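Local structure of OmpA family protein (Klebsiella pneumoniae subsp. pneumoniae, 7RJJ) at residues A[64-67]-A[68-71]; A[89-92]-A[93-97]; A[58-61]-A[62-65]; A[72-75]-A[76-80]. The protein probably binds peptidoglycan through its OmpA-like domain, the part present here, which holds a D-alanine in its pocket. One frame throughout, in Å; residues are numbered along the deposited sequence. Where two conformers were deposited one is given.

Interaction 1 (A[64-67]-A[68-71]); sequences SLKR and AESV. With DAL (D-alanine), chain C.
The side chain of Arg67 leaves its helix and reaches back to grip a D-alanine ligand, while its backbone O bonds Val71 N one turn on. The two segments are successive turns of helix 57-77. This helix connects strands 43-49 and 86-90 in a beta-alpha-beta unit of the OmpA-like peptidoglycan-binding domain. Four i to i+4 backbone bonds join the turns. Val71 N to Arg67 O, at 3.2 Å, is the straightest of them, with an N-H...O angle of 165°. CG of Arg67 lies beside its own backbone N (chi1 -74°), and the chain runs extended from there to NE. The guanidinium therefore points toward the start of the helix. It meets the ligand carboxylate at its edge, near its plane, with one nitrogen to each oxygen. Arg67 NH1 donates to D-alanine OXT at 3.0 Å, and Arg67 NH2 donates to D-alanine O at 2.8 Å. NH1 also bonds His50 O, and NH2 also bonds Lys19 O. These four bonds should fix the rotation of the group. A positive charge here suits a free carboxylate, consistent with recognition of the D-amino acids of peptidoglycan.

The other faces of the helix differ in character. Ala68 is buried against Val47 and Val88 of the sheet, and its N bonds Ser64 O at 3.2 Å. Ser70 OG lies near Lys66 O, but its hydrogen-bond partner is Trp20 O. Glu69 extends back alongside Leu65 and Lys66, and its CG sits 3.3 Å from Leu65 O.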
ATOM      1  N   SER A  64      -1.155  -8.405  -5.045  1.00 19.01           N
ATOM      2  CA  SER A  64      -1.226  -6.934  -4.854  1.00 17.08           C
ATOM      3  C   SER A  64      -2.298  -6.600  -3.812  1.00 15.98           C
ATOM      4  O   SER A  64      -2.087  -5.692  -2.992  1.00 14.50           O
ATOM      5  CB  SER A  64      -1.478  -6.220  -6.164  1.00 16.96           C
ATOM      6  OG  SER A  64      -2.819  -6.392  -6.627  1.00 17.25           O
ATOM      7  N   LEU A  65      -3.398  -7.340  -3.828  1.00 16.85           N
ATOM      8  CA  LEU A  65      -4.502  -7.057  -2.882  1.00 16.35           C
ATOM      9  C   LEU A  65      -4.092  -7.519  -1.478  1.00 16.15           C
ATOM     10  O   LEU A  65      -4.397  -6.790  -0.514  1.00 14.75           O
ATOM     11  CB  LEU A  65      -5.755  -7.766  -3.401  1.00 18.14           C
ATOM     12  CG  LEU A  65      -7.083  -7.287  -2.840  1.00 18.40           C
ATOM     13  CD1 LEU A  65      -7.307  -5.799  -3.129  1.00 17.33           C
ATOM     14  CD2 LEU A  65      -8.197  -8.130  -3.424  1.00 20.36           C
ATOM     15  N   LYS A  66      -3.388  -8.653  -1.365  1.00 17.38           N
ATOM     16  CA  LYS A  66      -2.956  -9.120  -0.017  1.00 17.98           C
ATOM     17  C   LYS A  66      -1.969  -8.110   0.582  1.00 16.53           C
ATOM     18  O   LYS A  66      -1.969  -7.931   1.812  1.00 16.52           O
ATOM     19  CB  LYS A  66      -2.357 -10.531  -0.060  1.00 20.52           C
ATOM     20  CG  LYS A  66      -3.353 -11.645  -0.363  1.00 22.50           C
ATOM     21  CD  LYS A  66      -2.818 -13.036  -0.092  1.00 25.32           C
ATOM     22  CE  LYS A  66      -3.868 -14.109  -0.252  1.00 27.59           C
ATOM     23  NZ  LYS A  66      -3.331 -15.462   0.039  1.00 30.79           N
ATOM     24  N   ARG A  67      -1.191  -7.433  -0.263  1.00 15.59           N
ATOM     25  CA  ARG A  67      -0.200  -6.447   0.235  1.00 14.71           C
ATOM     26  C   ARG A  67      -0.947  -5.237   0.790  1.00 13.32           C
ATOM     27  O   ARG A  67      -0.525  -4.715   1.827  1.00 13.06           O
ATOM     28  CB  ARG A  67       0.765  -6.051  -0.882  1.00 14.57           C
ATOM     29  CG  ARG A  67       1.775  -7.149  -1.192  1.00 16.20           C
ATOM     30  CD  ARG A  67       2.624  -6.897  -2.419  1.00 16.50           C
ATOM     31  NE  ARG A  67       3.687  -7.899  -2.413  1.00 18.41           N
ATOM     32  CZ  ARG A  67       4.511  -8.178  -3.420  1.00 19.59           C
ATOM     33  NH1 ARG A  67       4.414  -7.541  -4.581  1.00 19.00           N
ATOM     34  NH2 ARG A  67       5.435  -9.108  -3.241  1.00 21.53           N
ATOM     35  N   ALA A  68      -1.988  -4.805   0.082  1.00 12.55           N
ATOM     36  CA  ALA A  68      -2.798  -3.662   0.557  1.00 11.82           C
ATOM     37  C   ALA A  68      -3.458  -4.072   1.877  1.00 12.28           C
ATOM     38  O   ALA A  68      -3.436  -3.276   2.806  1.00 12.03           O
ATOM     39  CB  ALA A  68      -3.816  -3.281  -0.488  1.00 11.39           C
ATOM     40  N   GLU A  69      -3.893  -5.325   1.985  1.00 13.69           N
ATOM     41  CA  GLU A  69      -4.537  -5.794   3.247  1.00 14.94           C
ATOM     42  C   GLU A  69      -3.515  -5.833   4.397  1.00 15.43           C
ATOM     43  O   GLU A  69      -3.922  -5.525   5.526  1.00 15.59           O
ATOM     44  CB  GLU A  69      -5.202  -7.150   3.037  1.00 16.73           C
ATOM     45  CG  GLU A  69      -6.408  -7.072   2.121  1.00 17.17           C
ATOM     46  CD  GLU A  69      -6.984  -8.420   1.728  1.00 19.62           C
ATOM     47  OE1 GLU A  69      -6.334  -9.447   2.005  1.00 21.96           O
ATOM     48  OE2 GLU A  69      -8.071  -8.440   1.126  1.00 21.29           O
ATOM     49  N   SER A  70      -2.262  -6.223   4.134  1.00 16.20           N
ATOM     50  CA  SER A  70      -1.222  -6.258   5.206  1.00 17.26           C
ATOM     51  C   SER A  70      -1.010  -4.845   5.772  1.00 16.30           C
ATOM     52  O   SER A  70      -0.896  -4.710   7.001  1.00 17.08           O
ATOM     53  CB  SER A  70       0.083  -6.843   4.724  1.00 18.34           C
ATOM     54  OG  SER A  70      -0.041  -8.228   4.435  1.00 20.25           O
ATOM     55  N   VAL A  71      -0.912  -3.843   4.892  1.00 15.17           N
ATOM     56  CA  VAL A  71      -0.726  -2.420   5.308  1.00 14.52           C
ATOM     57  C   VAL A  71      -1.995  -1.946   6.020  1.00 14.58           C
ATOM     58  O   VAL A  71      -1.859  -1.357   7.102  1.00 14.75           O
ATOM     59  CB  VAL A  71      -0.333  -1.539   4.109  1.00 13.56           C
ATOM     60  CG1 VAL A  71      -0.350  -0.061   4.442  1.00 13.28           C
ATOM     61  CG2 VAL A  71       1.029  -1.933   3.563  1.00 14.25           C
TER
HETATM   62  N   DAL C 601       5.543 -10.600  -9.064  1.00 24.99           N
HETATM   63  CA  DAL C 601       6.308 -11.041  -7.858  1.00 25.85           C
HETATM   64  CB  DAL C 601       5.891 -12.436  -7.469  1.00 29.05           C
HETATM   65  C   DAL C 601       6.095 -10.043  -6.712  1.00 25.73           C
HETATM   66  O   DAL C 601       6.377 -10.346  -5.553  1.00 23.42           O
HETATM   67  OXT DAL C 601       5.663  -8.904  -6.910  1.00 22.22           O

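Interaction 2 (A[89-92]-A[93-97])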
ATOM      1  N   GLN A  89      -7.340  -1.825  -2.646  1.00 10.80           N
ATOM      2  CA  GLN A  89      -7.312  -1.910  -4.122  1.00 11.28           C
ATOM      3  C   GLN A  89      -6.070  -2.676  -4.561  1.00 11.57           C
ATOM      4  O   GLN A  89      -5.077  -2.632  -3.830  1.00 11.02           O
ATOM      5  CB  GLN A  89      -7.236  -0.479  -4.659  1.00 10.96           C
ATOM      6  CG  GLN A  89      -7.183  -0.354  -6.169  1.00 11.83           C
ATOM      7  CD  GLN A  89      -7.074   1.093  -6.595  1.00 12.05           C
ATOM      8  OE1 GLN A  89      -6.708   1.968  -5.817  1.00 11.53           O
ATOM      9  NE2 GLN A  89      -7.350   1.353  -7.859  1.00 13.17           N
ATOM     10  N   GLY A  90      -6.162  -3.393  -5.675  1.00 12.78           N
ATOM     11  CA  GLY A  90      -4.981  -4.086  -6.213  1.00 13.60           C
ATOM     12  C   GLY A  90      -4.787  -3.708  -7.664  1.00 14.50           C
ATOM     13  O   GLY A  90      -5.779  -3.684  -8.385  1.00 15.18           O
ATOM     14  N   TYR A  91      -3.571  -3.328  -8.035  1.00 14.79           N
ATOM     15  CA  TYR A  91      -3.229  -3.020  -9.446  1.00 16.27           C
ATOM     16  C   TYR A  91      -2.418  -4.160 -10.061  1.00 17.69           C
ATOM     17  O   TYR A  91      -2.072  -4.070 -11.253  1.00 19.18           O
ATOM     18  CB  TYR A  91      -2.399  -1.744  -9.555  1.00 16.15           C
ATOM     19  CG  TYR A  91      -3.196  -0.475  -9.472  1.00 16.03           C
ATOM     20  CD1 TYR A  91      -3.770   0.074 -10.605  1.00 17.42           C
ATOM     21  CD2 TYR A  91      -3.380   0.176  -8.269  1.00 15.20           C
ATOM     22  CE1 TYR A  91      -4.504   1.246 -10.539  1.00 17.50           C
ATOM     23  CE2 TYR A  91      -4.111   1.346  -8.190  1.00 15.31           C
ATOM     24  CZ  TYR A  91      -4.658   1.892  -9.332  1.00 16.32           C
ATOM     25  OH  TYR A  91      -5.378   3.051  -9.255  1.00 17.06           O
ATOM     26  N   GLY A  92      -2.069  -5.178  -9.272  1.00 17.90           N
ATOM     27  CA  GLY A  92      -1.242  -6.261  -9.843  1.00 19.62           C
ATOM     28  C   GLY A  92       0.070  -5.700 -10.362  1.00 20.23           C
ATOM     29  O   GLY A  92       0.653  -4.834  -9.673  1.00 18.52           O
ATOM     30  N   GLU A  93       0.492  -6.135 -11.554  1.00 22.57           N
ATOM     31  CA  GLU A  93       1.771  -5.677 -12.164  1.00 24.09           C
ATOM     32  C   GLU A  93       1.519  -4.522 -13.141  1.00 24.25           C
ATOM     33  O   GLU A  93       2.486  -4.079 -13.795  1.00 25.07           O
ATOM     34  CB  GLU A  93       2.387  -6.837 -12.953  1.00 26.80           C
ATOM     35  CG  GLU A  93       1.528  -7.251 -14.142  1.00 28.80           C
ATOM     36  CD  GLU A  93       1.853  -8.590 -14.777  1.00 32.02           C
ATOM     37  OE1 GLU A  93       2.351  -9.494 -14.068  1.00 33.16           O
ATOM     38  OE2 GLU A  93       1.619  -8.719 -15.991  1.00 34.48           O
ATOM     39  N   SER A  94       0.285  -4.035 -13.211  1.00 23.65           N
ATOM     40  CA  SER A  94      -0.096  -3.045 -14.251  1.00 24.74           C
ATOM     41  C   SER A  94       0.581  -1.672 -14.119  1.00 24.67           C
ATOM     42  O   SER A  94       0.715  -1.040 -15.184  1.00 26.13           O
ATOM     43  CB  SER A  94      -1.596  -2.888 -14.288  1.00 24.46           C
ATOM     44  OG  SER A  94      -2.076  -2.349 -13.069  1.00 22.26           O
ATOM     45  N   ARG A  95       1.008  -1.216 -12.925  1.00 21.11           N
ATOM     46  CA  ARG A  95       1.557   0.182 -12.856  1.00 21.52           C
ATOM     47  C   ARG A  95       2.897   0.295 -12.143  1.00 20.57           C
ATOM     48  O   ARG A  95       3.005   0.918 -11.087  1.00 19.19           O
ATOM     49  CB  ARG A  95       0.570   1.122 -12.173  1.00 21.99           C
ATOM     50  CG  ARG A  95      -0.695   1.288 -12.985  1.00 24.49           C
ATOM     51  CD  ARG A  95      -1.479   2.465 -12.511  1.00 24.99           C
ATOM     52  NE  ARG A  95      -2.690   2.502 -13.288  1.00 27.64           N
ATOM     53  CZ  ARG A  95      -3.660   3.366 -13.104  1.00 28.21           C
ATOM     54  NH1 ARG A  95      -3.562   4.280 -12.148  1.00 28.69           N
ATOM     55  NH2 ARG A  95      -4.733   3.302 -13.871  1.00 29.92           N
ATOM     56  N   PRO A  96       3.982  -0.198 -12.771  1.00 21.17           N
ATOM     57  CA  PRO A  96       5.314  -0.088 -12.184  1.00 20.63           C
ATOM     58  C   PRO A  96       5.783   1.373 -12.022  1.00 21.20           C
ATOM     59  O   PRO A  96       5.332   2.241 -12.785  1.00 21.44           O
ATOM     60  CB  PRO A  96       6.198  -0.836 -13.198  1.00 21.93           C
ATOM     61  CG  PRO A  96       5.427  -0.761 -14.507  1.00 23.20           C
ATOM     62  CD  PRO A  96       3.978  -0.851 -14.091  1.00 22.67           C
ATOM     63  N   ILE A  97       6.601   1.621 -10.987  1.00 20.72           N
ATOM     64  CA  ILE A  97       7.231   2.957 -10.733  1.00 21.59           C
ATOM     65  C   ILE A  97       8.712   2.845 -11.117  1.00 22.56           C
ATOM     66  O   ILE A  97       9.395   3.884 -11.209  1.00 23.62           O
ATOM     67  CB  ILE A  97       7.072   3.417  -9.268  1.00 21.27           C
ATOM     68  CG1 ILE A  97       7.695   2.416  -8.285  1.00 20.87           C
ATOM     69  CG2 ILE A  97       5.612   3.691  -8.953  1.00 20.41           C
ATOM     70  CD1 ILE A  97       7.895   2.953  -6.883  1.00 21.55           C
TER
HETATM   71  O   HOH W   1       1.210  -2.291 -10.546  1.00 22.18           O
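The Tyr91 ring and the Arg95 guanidinium overlap at one corner, with their planes 37° apart. The corner of the ring is CE1, which sits over the centre of one guanidinium face. Tyr91 CE1 is 3.4 Å from Arg95 CZ. The group is too tilted for a flat stack. The Arg95 chain is extended from CG to NE, and its CD also passes the CD1 and CE1 side of the ring, with CD to Tyr91 CE1 at 3.8 Å. Arg95 NH1 ends near the phenol, 3.6 Å from Tyr91 OH. The Tyr91 ring also meets His50, and those two rings are nearly parallel.

Ser94 comes to the same tyrosine from another direction. Its OG lies at the ring edge, in the ring plane, and donates to Tyr91 O. That bond is short, 2.5 Å between Ser94 OG and Tyr91 O, and uses a lone pair in the carbonyl plane. The serine torsion (chi1 64°) turns OG back over the turn. Ser94 N donates to the same Tyr91 O at 3.1 Å, so one carbonyl is held by two donors of one residue. A water bridges the next step: it donates to Gly92 O at 2.7 Å and accepts from Arg95 N at 2.6 Å.

Glu93 points away from residues 89-92, and its OE1 bonds Asn60 ND2 near the D-alanine. Tyr91 to Ser94 form a type II' beta turn, with Gly92 at its second position and at positive phi (59°). The turn leads the chain off edge strand 86-90 beside the ligand pocket of the OmpA-like domain.

Interaction 3 (A[58-61]-A[62-65]). With DAL (D-alanine), chain C.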
ATOM      1  N   LYS A  58      -2.818 -12.849 -13.101  1.00 36.97           N
ATOM      2  CA  LYS A  58      -3.921 -13.128 -12.142  1.00 37.69           C
ATOM      3  C   LYS A  58      -3.324 -13.346 -10.746  1.00 33.59           C
ATOM      4  O   LYS A  58      -3.896 -12.830  -9.767  1.00 32.45           O
ATOM      5  CB  LYS A  58      -4.735 -14.340 -12.613  1.00 43.15           C
ATOM      6  CG  LYS A  58      -6.033 -14.599 -11.860  1.00 47.12           C
ATOM      7  CD  LYS A  58      -7.046 -13.475 -11.988  1.00 48.63           C
ATOM      8  CE  LYS A  58      -8.380 -13.792 -11.344  1.00 51.51           C
ATOM      9  NZ  LYS A  58      -9.044 -14.944 -11.997  1.00 56.29           N
ATOM     10  N   ALA A  59      -2.216 -14.085 -10.658  1.00 32.07           N
ATOM     11  CA  ALA A  59      -1.574 -14.334  -9.345  1.00 30.54           C
ATOM     12  C   ALA A  59      -1.126 -12.994  -8.741  1.00 26.36           C
ATOM     13  O   ALA A  59      -1.378 -12.756  -7.535  1.00 25.92           O
ATOM     14  CB  ALA A  59      -0.421 -15.296  -9.503  1.00 31.38           C
ATOM     15  N   ASN A  60      -0.546 -12.126  -9.574  1.00 23.43           N
ATOM     16  CA  ASN A  60      -0.066 -10.801  -9.108  1.00 20.89           C
ATOM     17  C   ASN A  60      -1.264  -9.954  -8.665  1.00 20.01           C
ATOM     18  O   ASN A  60      -1.105  -9.188  -7.726  1.00 18.29           O
ATOM     19  CB  ASN A  60       0.800 -10.121 -10.171  1.00 19.89           C
ATOM     20  CG  ASN A  60       2.178 -10.748 -10.270  1.00 20.10           C
ATOM     21  OD1 ASN A  60       2.738 -11.196  -9.266  1.00 19.82           O
ATOM     22  ND2 ASN A  60       2.742 -10.759 -11.464  1.00 20.31           N
ATOM     23  N   GLN A  61      -2.431 -10.112  -9.297  1.00 21.55           N
ATOM     24  CA  GLN A  61      -3.597  -9.308  -8.844  1.00 21.31           C
ATOM     25  C   GLN A  61      -3.907  -9.666  -7.385  1.00 20.53           C
ATOM     26  O   GLN A  61      -4.010  -8.734  -6.545  1.00 19.48           O
ATOM     27  CB  GLN A  61      -4.805  -9.537  -9.751  1.00 24.73           C
ATOM     28  CG  GLN A  61      -6.049  -8.808  -9.281  1.00 26.20           C
ATOM     29  CD  GLN A  61      -5.841  -7.316  -9.194  1.00 25.47           C
ATOM     30  OE1 GLN A  61      -5.055  -6.735  -9.940  1.00 26.38           O
ATOM     31  NE2 GLN A  61      -6.582  -6.680  -8.299  1.00 25.97           N
ATOM     32  N   LEU A  62      -4.046 -10.960  -7.086  0.60 22.14           N
ATOM     33  CA  LEU A  62      -4.352 -11.402  -5.697  0.60 22.90           C
ATOM     34  C   LEU A  62      -3.238 -10.927  -4.758  0.60 20.92           C
ATOM     35  O   LEU A  62      -3.560 -10.399  -3.680  0.60 20.46           O
ATOM     36  CB  LEU A  62      -4.487 -12.928  -5.650  0.60 25.94           C
ATOM     37  CG  LEU A  62      -4.765 -13.526  -4.266  0.60 28.02           C
ATOM     38  CD1 LEU A  62      -6.090 -13.037  -3.701  0.60 28.90           C
ATOM     39  CD2 LEU A  62      -4.759 -15.045  -4.322  0.60 31.52           C
ATOM     40  N   LEU A  63      -1.980 -11.143  -5.150  1.00 20.26           N
ATOM     41  CA  LEU A  63      -0.822 -10.726  -4.317  1.00 19.21           C
ATOM     42  C   LEU A  63      -0.892  -9.224  -4.022  1.00 17.22           C
ATOM     43  O   LEU A  63      -0.687  -8.857  -2.849  1.00 17.51           O
ATOM     44  CB  LEU A  63       0.474 -11.063  -5.056  1.00 19.12           C
ATOM     45  CG  LEU A  63       1.755 -10.582  -4.380  1.00 18.82           C
ATOM     46  CD1 LEU A  63       1.820 -11.065  -2.942  1.00 20.67           C
ATOM     47  CD2 LEU A  63       2.985 -11.027  -5.156  1.00 19.23           C
ATOM     48  N   SER A  64      -1.155  -8.405  -5.045  1.00 19.01           N
ATOM     49  CA  SER A  64      -1.226  -6.934  -4.854  1.00 17.08           C
ATOM     50  C   SER A  64      -2.298  -6.600  -3.812  1.00 15.98           C
ATOM     51  O   SER A  64      -2.087  -5.692  -2.992  1.00 14.50           O
ATOM     52  CB  SER A  64      -1.478  -6.220  -6.164  1.00 16.96           C
ATOM     53  OG  SER A  64      -2.819  -6.392  -6.627  1.00 17.25           O
ATOM     54  N   LEU A  65      -3.398  -7.340  -3.828  1.00 16.85           N
ATOM     55  CA  LEU A  65      -4.502  -7.057  -2.882  1.00 16.35           C
ATOM     56  C   LEU A  65      -4.092  -7.519  -1.478  1.00 16.15           C
ATOM     57  O   LEU A  65      -4.397  -6.790  -0.514  1.00 14.75           O
ATOM     58  CB  LEU A  65      -5.755  -7.766  -3.401  1.00 18.14           C
ATOM     59  CG  LEU A  65      -7.083  -7.287  -2.840  1.00 18.40           C
ATOM     60  CD1 LEU A  65      -7.307  -5.799  -3.129  1.00 17.33           C
ATOM     61  CD2 LEU A  65      -8.197  -8.130  -3.424  1.00 20.36           C
TER
HETATM   62  N   DAL C 601       5.543 -10.600  -9.064  1.00 24.99           N
HETATM   63  CA  DAL C 601       6.308 -11.041  -7.858  1.00 25.85           C
HETATM   64  CB  DAL C 601       5.891 -12.436  -7.469  1.00 29.05           C
HETATM   65  C   DAL C 601       6.095 -10.043  -6.712  1.00 25.73           C
HETATM   66  O   DAL C 601       6.377 -10.346  -5.553  1.00 23.42           O
HETATM   67  OXT DAL C 601       5.663  -8.904  -6.910  1.00 22.22           O
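Gln61 and Ser64 make the side-chain hydrogen bond of this contact. Ser64 OG donates to Gln61 O at 2.6 Å, tilted out of the carbonyl plane. Its torsion (chi1 73°) folds OG back onto the preceding turn. Leu65 N bonds the same Gln61 O at 3.1 Å, so that carbonyl has two donors.

The backbone bonds are regular. Ser64 N to Asn60 O, 2.8 Å, is the shortest of the four i to i+4 bonds, and Leu63 N to Ala59 O, 2.9 Å, is the straightest. They build the early turns of helix 57-77, the helix of the beta-alpha-beta unit between strands 43-49 and 86-90.

Two side chains face the D-alanine from successive turns. Asn60 OD1 accepts from the ligand N at 2.9 Å. Its ND2 donates to Val54 O, a bond that holds the amide with OD1 turned to the ligand. Leu63 adds a van der Waals contact through a methyl group. Leu63 CD2 lies over one face of the ligand carboxylate, 3.5 Å from D-alanine O. Asn60 and Leu63 also approach each other, OD1 to CD2 at 4.1 Å. Gln61, on another side of the helix, bends at chi2, and its NE2 donates to Gly90 O.

Interaction 4 (A[72-75]-A[76-80]); sequences RDWM and RDTGD
Arg72 and Arg76 share one shape: CG lies opposite the backbone N, and the chain bends at chi3, 66° in both. They therefore run side by side in the same direction, one helical turn apart, with guanidinium planes 23° from each other. Asp73 and Asp77 answer them, giving a network of salt bridges. Arg72 grips Asp73 side-on, with both nitrogens to one oxygen: NE to OD1 is 3.2 Å and NH2 to OD1 is 3.1 Å. OD1 lies in the guanidinium plane. The same Asp73 OD1 is 3.3 Å from Arg76 NH2, but well out of that guanidinium plane, so only charge links them. Arg76 instead aims its N-H groups at Asp77, one to each oxygen. Arg76 NE meets Asp77 OD1 at 2.8 Å, from above the carboxylate plane. Arg76 NH2 meets Asp77 OD2 at 3.1 Å on the syn side, tilted out of the carboxylate plane. Arg76 NH1 has a further salt bridge to Asp83.

These residues lie on the last turns of helix 57-77 in the beta-alpha-beta unit of the OmpA-like domain, before the chain returns to strand 86-90. Arg72, Met75 and Arg76 touch Phe86 of that strand. Met75, present as selenomethionine, also packs on Leu34 and Ile37 of helix 27-38.

Trp74 and Thr78 form a CH-pi contact. Thr78 CB stands 3.8 Å from the centroid of the five-membered ring of Trp74, over its face and 11° off the normal. Thr78 CG2 reaches on toward CE2 and CZ2. Trp74 O accepts twice, from Thr78 N at 2.7 Å and from Gly79 N.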
ATOM      1  N   ARG A  72      -3.177  -2.242   5.473  1.00 14.47           N
ATOM      2  CA  ARG A  72      -4.436  -1.852   6.162  1.00 15.50           C
ATOM      3  C   ARG A  72      -4.407  -2.434   7.578  1.00 16.40           C
ATOM      4  O   ARG A  72      -4.580  -1.663   8.548  1.00 16.74           O
ATOM      5  CB  ARG A  72      -5.676  -2.374   5.423  1.00 15.94           C
ATOM      6  CG  ARG A  72      -6.983  -2.188   6.182  1.00 17.55           C
ATOM      7  CD  ARG A  72      -8.080  -3.073   5.634  1.00 19.52           C
ATOM      8  NE  ARG A  72      -7.749  -4.473   5.868  1.00 21.57           N
ATOM      9  CZ  ARG A  72      -8.254  -5.499   5.203  1.00 22.10           C
ATOM     10  NH1 ARG A  72      -9.112  -5.304   4.218  1.00 23.09           N
ATOM     11  NH2 ARG A  72      -7.852  -6.724   5.493  1.00 23.96           N
ATOM     12  N   ASP A  73      -4.123  -3.731   7.686  1.00 17.24           N
ATOM     13  CA  ASP A  73      -4.118  -4.437   8.997  1.00 19.03           C
ATOM     14  C   ASP A  73      -3.127  -3.771   9.961  1.00 18.97           C
ATOM     15  O   ASP A  73      -3.464  -3.631  11.152  1.00 19.34           O
ATOM     16  CB  ASP A  73      -3.760  -5.920   8.847  1.00 21.04           C
ATOM     17  CG  ASP A  73      -4.793  -6.782   8.143  1.00 22.32           C
ATOM     18  OD1 ASP A  73      -5.848  -6.250   7.744  1.00 21.61           O
ATOM     19  OD2 ASP A  73      -4.520  -8.001   8.007  1.00 25.32           O
ATOM     20  N   TRP A  74      -1.954  -3.370   9.466  1.00 18.21           N
ATOM     21  CA  TRP A  74      -0.964  -2.720  10.364  1.00 18.91           C
ATOM     22  C   TRP A  74      -1.519  -1.384  10.859  1.00 18.73           C
ATOM     23  O   TRP A  74      -1.498  -1.098  12.057  1.00 19.69           O
ATOM     24  CB  TRP A  74       0.379  -2.542   9.653  1.00 18.62           C
ATOM     25  CG  TRP A  74       1.485  -2.086  10.554  1.00 19.89           C
ATOM     26  CD1 TRP A  74       2.411  -2.875  11.175  1.00 21.68           C
ATOM     27  CD2 TRP A  74       1.787  -0.733  10.939  1.00 19.87           C
ATOM     28  NE1 TRP A  74       3.282  -2.107  11.896  1.00 22.75           N
ATOM     29  CE2 TRP A  74       2.912  -0.790  11.790  1.00 21.85           C
ATOM     30  CE3 TRP A  74       1.221   0.515  10.657  1.00 18.86           C
ATOM     31  CZ2 TRP A  74       3.480   0.355  12.349  1.00 22.83           C
ATOM     32  CZ3 TRP A  74       1.784   1.646  11.207  1.00 19.80           C
ATOM     33  CH2 TRP A  74       2.896   1.564  12.045  1.00 21.84           C
HETATM   34  N   MSE A  75      -2.040  -0.576   9.933  1.00 17.44           N
HETATM   35  CA  MSE A  75      -2.552   0.741  10.287  1.00 18.14           C
HETATM   36  C   MSE A  75      -3.699   0.621  11.289  1.00 18.76           C
HETATM   37  O   MSE A  75      -3.796   1.405  12.226  1.00 19.18           O
HETATM   38  CB  MSE A  75      -3.037   1.481   9.041  1.00 17.19           C
HETATM   39  CG  MSE A  75      -1.965   1.758   8.026  1.00 17.45           C
HETATM   40 SE   MSE A  75      -0.654   3.065   8.652  1.00 20.97          SE
HETATM   41  CE  MSE A  75       0.719   2.809   7.286  1.00 19.16           C
ATOM     42  N   ARG A  76      -4.536  -0.391  11.115  1.00 19.00           N
ATOM     43  CA  ARG A  76      -5.716  -0.554  12.002  1.00 20.95           C
ATOM     44  C   ARG A  76      -5.288  -1.112  13.358  1.00 22.88           C
ATOM     45  O   ARG A  76      -5.668  -0.535  14.363  1.00 24.56           O
ATOM     46  CB  ARG A  76      -6.724  -1.502  11.344  1.00 21.26           C
ATOM     47  CG  ARG A  76      -7.914  -1.905  12.195  1.00 23.45           C
ATOM     48  CD  ARG A  76      -8.573  -3.114  11.572  1.00 24.53           C
ATOM     49  NE  ARG A  76      -7.725  -4.290  11.598  1.00 26.28           N
ATOM     50  CZ  ARG A  76      -7.797  -5.306  10.750  1.00 27.27           C
ATOM     51  NH1 ARG A  76      -8.686  -5.301   9.770  1.00 27.74           N
ATOM     52  NH2 ARG A  76      -6.972  -6.327  10.881  1.00 28.57           N
ATOM     53  N   ASP A  77      -4.496  -2.168  13.353  1.00 23.18           N
ATOM     54  CA  ASP A  77      -4.144  -2.882  14.612  1.00 25.59           C
ATOM     55  C   ASP A  77      -2.981  -2.192  15.343  1.00 26.23           C
ATOM     56  O   ASP A  77      -3.076  -2.045  16.575  1.00 27.99           O
ATOM     57  CB  ASP A  77      -3.867  -4.360  14.315  1.00 26.91           C
ATOM     58  CG  ASP A  77      -5.080  -5.107  13.765  1.00 27.40           C
ATOM     59  OD1 ASP A  77      -6.211  -4.607  13.943  1.00 27.27           O
ATOM     60  OD2 ASP A  77      -4.884  -6.176  13.155  1.00 28.70           O
ATOM     61  N   THR A  78      -1.925  -1.811  14.627  1.00 24.98           N
ATOM     62  CA  THR A  78      -0.765  -1.137  15.266  1.00 26.39           C
ATOM     63  C   THR A  78      -0.991   0.381  15.330  1.00 25.95           C
ATOM     64  O   THR A  78      -0.515   0.991  16.306  1.00 27.60           O
ATOM     65  CB  THR A  78       0.531  -1.498  14.530  1.00 26.25           C
ATOM     66  OG1 THR A  78       0.647  -2.916  14.597  1.00 27.49           O
ATOM     67  CG2 THR A  78       1.762  -0.856  15.125  1.00 27.88           C
ATOM     68  N   GLY A  79      -1.714   0.955  14.354  1.00 24.10           N
ATOM     69  CA  GLY A  79      -1.934   2.418  14.285  1.00 24.61           C
ATOM     70  C   GLY A  79      -3.291   2.866  14.827  1.00 25.31           C
ATOM     71  O   GLY A  79      -3.532   4.128  14.829  1.00 26.08           O
ATOM     72  N   ASP A  80      -4.061   1.890  15.388  1.00 26.65           N
ATOM     73  CA  ASP A  80      -5.382   2.210  16.000  1.00 28.55           C
ATOM     74  C   ASP A  80      -6.248   3.078  15.077  1.00 25.87           C
ATOM     75  O   ASP A  80      -6.993   3.923  15.600  1.00 26.25           O
ATOM     76  CB  ASP A  80      -5.231   2.881  17.368  1.00 33.27           C
ATOM     77  CG  ASP A  80      -4.700   1.949  18.439  1.00 37.80           C
ATOM     78  OD1 ASP A  80      -3.637   1.322  18.203  1.00 41.70           O
ATOM     79  OD2 ASP A  80      -5.375   1.822  19.486  1.00 41.79           O
TER

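Overall arrangement
Interactions 3, 1 and 4 follow one another along helix 57-77; interaction 2 runs from the end of strand 86-90 into the turn after it. Interactions 3 and 1 share Ser64 and Leu65, and both touch D-alanine: interaction 3 bonds the amine and packs a methyl on the carboxylate, which interaction 1 bonds. All three helix contacts are partly buried. Interaction 1 is nearest the chain centre and packs on the sheet. Interaction 4, about 21 Å from interaction 3 between centres, does not touch the ligand and is rich in salt bridges. Interaction 2 is a surface contact, yet its turn meets the helix at interactions 1 and 3.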